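Local coordinates for soluble inorganic pyrophosphatase (Toxoplasma gondii, PDB 5WRT), which probably hydrolyses inorganic diphosphate to orthophosphate with the help of magnesium ions, through the soluble family I pyrophosphatase domain contained in this fragment, at residues V50-K55 with K60-L65. Numbering follows the deposited sequence.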
loop_
_atom_site.group_PDB
_atom_site.type_symbol
_atom_site.label_atom_id
_atom_site.label_comp_id
_atom_site.label_asym_id
_atom_site.label_seq_id
_atom_site.Cartn_x
_atom_site.Cartn_y
_atom_site.Cartn_z
ATOM N N VAL A 50 -10.014 -7.892 -18.714
ATOM C CA VAL A 50 -11.317 -7.617 -18.122
ATOM C C VAL A 50 -11.062 -6.865 -16.822
ATOM O O VAL A 50 -10.499 -7.417 -15.873
ATOM C CB VAL A 50 -12.115 -8.904 -17.880
ATOM C CG1 VAL A 50 -13.401 -8.598 -17.121
ATOM C CG2 VAL A 50 -12.423 -9.594 -19.202
ATOM N N VAL A 51 -11.466 -5.600 -16.783
ATOM C CA VAL A 51 -11.240 -4.765 -15.609
ATOM C C VAL A 51 -12.271 -5.134 -14.552
ATOM O O VAL A 51 -13.479 -5.006 -14.777
ATOM C CB VAL A 51 -11.323 -3.275 -15.968
ATOM C CG1 VAL A 51 -11.098 -2.417 -14.731
ATOM C CG2 VAL A 51 -10.316 -2.936 -17.056
ATOM N N GLU A 52 -11.794 -5.591 -13.395
ATOM C CA GLU A 52 -12.659 -5.897 -12.262
ATOM C C GLU A 52 -12.642 -4.796 -11.210
ATOM O O GLU A 52 -13.703 -4.366 -10.745
ATOM C CB GLU A 52 -12.249 -7.233 -11.625
ATOM C CG GLU A 52 -12.447 -8.447 -12.522
ATOM C CD GLU A 52 -11.849 -9.716 -11.935
ATOM O OE1 GLU A 52 -10.837 -9.623 -11.208
ATOM O OE2 GLU A 52 -12.394 -10.809 -12.199
ATOM N N ILE A 53 -11.460 -4.325 -10.830
ATOM C CA ILE A 53 -11.330 -3.307 -9.792
ATOM C C ILE A 53 -10.721 -2.052 -10.403
ATOM O O ILE A 53 -9.547 -2.062 -10.802
ATOM C CB ILE A 53 -10.494 -3.824 -8.610
ATOM C CG1 ILE A 53 -11.232 -4.966 -7.907
ATOM C CG2 ILE A 53 -10.187 -2.695 -7.639
ATOM C CD1 ILE A 53 -10.406 -5.677 -6.865
ATOM N N PRO A 54 -11.474 -0.959 -10.494
ATOM C CA PRO A 54 -10.935 0.261 -11.101
ATOM C C PRO A 54 -9.846 0.888 -10.251
ATOM O O PRO A 54 -9.787 0.704 -9.033
ATOM C CB PRO A 54 -12.155 1.187 -11.187
ATOM C CG PRO A 54 -13.328 0.285 -11.096
ATOM C CD PRO A 54 -12.907 -0.832 -10.193
ATOM N N LYS A 55 -8.971 1.628 -10.927
ATOM C CA LYS A 55 -7.957 2.434 -10.263
ATOM C C LYS A 55 -8.586 3.305 -9.181
ATOM O O LYS A 55 -9.618 3.946 -9.403
ATOM C CB LYS A 55 -7.242 3.298 -11.305
ATOM C CG LYS A 55 -6.282 4.341 -10.758
ATOM C CD LYS A 55 -5.783 5.239 -11.889
ATOM C CE LYS A 55 -4.431 5.861 -11.572
ATOM N NZ LYS A 55 -3.310 4.891 -11.754
ATOM N N LYS A 60 -13.757 -5.410 -3.469
ATOM C CA LYS A 60 -13.220 -6.613 -4.102
ATOM C C LYS A 60 -14.230 -7.121 -5.126
ATOM O O LYS A 60 -15.000 -8.055 -4.890
ATOM C CB LYS A 60 -12.893 -7.670 -3.055
ATOM C CG LYS A 60 -12.187 -8.899 -3.605
ATOM C CD LYS A 60 -11.373 -9.593 -2.525
ATOM C CE LYS A 60 -10.880 -10.954 -2.988
ATOM N NZ LYS A 60 -10.601 -11.871 -1.849
ATOM N N MET A 61 -14.219 -6.484 -6.295
ATOM C CA MET A 61 -15.046 -6.925 -7.408
ATOM C C MET A 61 -14.331 -8.032 -8.168
ATOM O O MET A 61 -13.132 -7.940 -8.444
ATOM C CB MET A 61 -15.353 -5.755 -8.343
ATOM C CG MET A 61 -15.874 -4.517 -7.628
ATOM S SD MET A 61 -17.468 -4.769 -6.824
ATOM C CE MET A 61 -18.508 -5.131 -8.234
ATOM N N GLU A 62 -15.076 -9.075 -8.526
ATOM C CA GLU A 62 -14.505 -10.210 -9.236
ATOM C C GLU A 62 -15.566 -10.854 -10.112
ATOM O O GLU A 62 -16.760 -10.791 -9.813
ATOM C CB GLU A 62 -13.952 -11.276 -8.276
ATOM C CG GLU A 62 -12.736 -10.868 -7.468
ATOM C CD GLU A 62 -12.347 -11.915 -6.441
ATOM O OE1 GLU A 62 -13.183 -12.792 -6.127
ATOM O OE2 GLU A 62 -11.200 -11.859 -5.951
ATOM N N MET A 63 -15.112 -11.472 -11.199
ATOM C CA MET A 63 -15.989 -12.314 -12.000
ATOM C C MET A 63 -16.484 -13.489 -11.167
ATOM O O MET A 63 -15.695 -14.174 -10.510
ATOM C CB MET A 63 -15.248 -12.817 -13.239
ATOM C CG MET A 63 -14.914 -11.732 -14.249
ATOM S SD MET A 63 -14.203 -12.379 -15.777
ATOM C CE MET A 63 -12.560 -12.843 -15.231
ATOM N N GLN A 64 -17.795 -13.725 -11.196
ATOM C CA GLN A 64 -18.410 -14.825 -10.450
ATOM C C GLN A 64 -18.480 -16.030 -11.380
ATOM O O GLN A 64 -19.420 -16.191 -12.160
ATOM C CB GLN A 64 -19.784 -14.422 -9.929
ATOM C CG GLN A 64 -19.769 -13.198 -9.019
ATOM C CD GLN A 64 -18.870 -13.381 -7.809
ATOM O OE1 GLN A 64 -18.976 -14.373 -7.087
ATOM N NE2 GLN A 64 -17.980 -12.423 -7.582
ATOM N N LEU A 65 -17.469 -16.896 -11.287
ATOM C CA LEU A 65 -17.309 -17.978 -12.253
ATOM C C LEU A 65 -18.400 -19.040 -12.149
ATOM O O LEU A 65 -18.617 -19.777 -13.117
ATOM C CB LEU A 65 -15.932 -18.623 -12.077
ATOM C CG LEU A 65 -14.738 -17.666 -12.158
ATOM C CD1 LEU A 65 -13.422 -18.431 -12.152
ATOM C CD2 LEU A 65 -14.831 -16.766 -13.384
HETATM O O HOH W 1 -10.401 -8.441 -8.740
#
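Glu52 reaches across to strand 57-63 and accepts a hydrogen bond from the backbone of Met63, N to OE2 3.0 Å and nearly straight at 168°. The N-H meets the oxygen from above the carboxylate plane. With CG set beside its own backbone N (chi1 -65°) and the chain extended beyond, the carboxylate stretches past the carbonyl of Met61 to Met63. Its other oxygen, OE1, accepts a hydrogen bond from a water that also donates to Met61 O, 2.8 Å from each; one direct and one water-mediated link thus restrain the group's rotation. Met63 crosses the glutamate at about a right angle, its CG 3.4 Å from OE2; its SD then touches Val50 CG1 at 4.1 Å. Met61 presses CB against Glu52 O at 3.2 Å before its thioether bends away, while Ile53 CG1 sits against Met61 O. Glu52 and Ile53 both face Tyr93 of neighbouring strand 92-95, a classic beta bulge. The Glu52 side chain lies about 4 Å from a bound magnesium ion and about 5 Å from the side chain of the metal ligand Asp122; Glu52 belongs to a magnesium-binding site, unoccupied here, in the acidic centre of a family I pyrophosphatase beta-barrel.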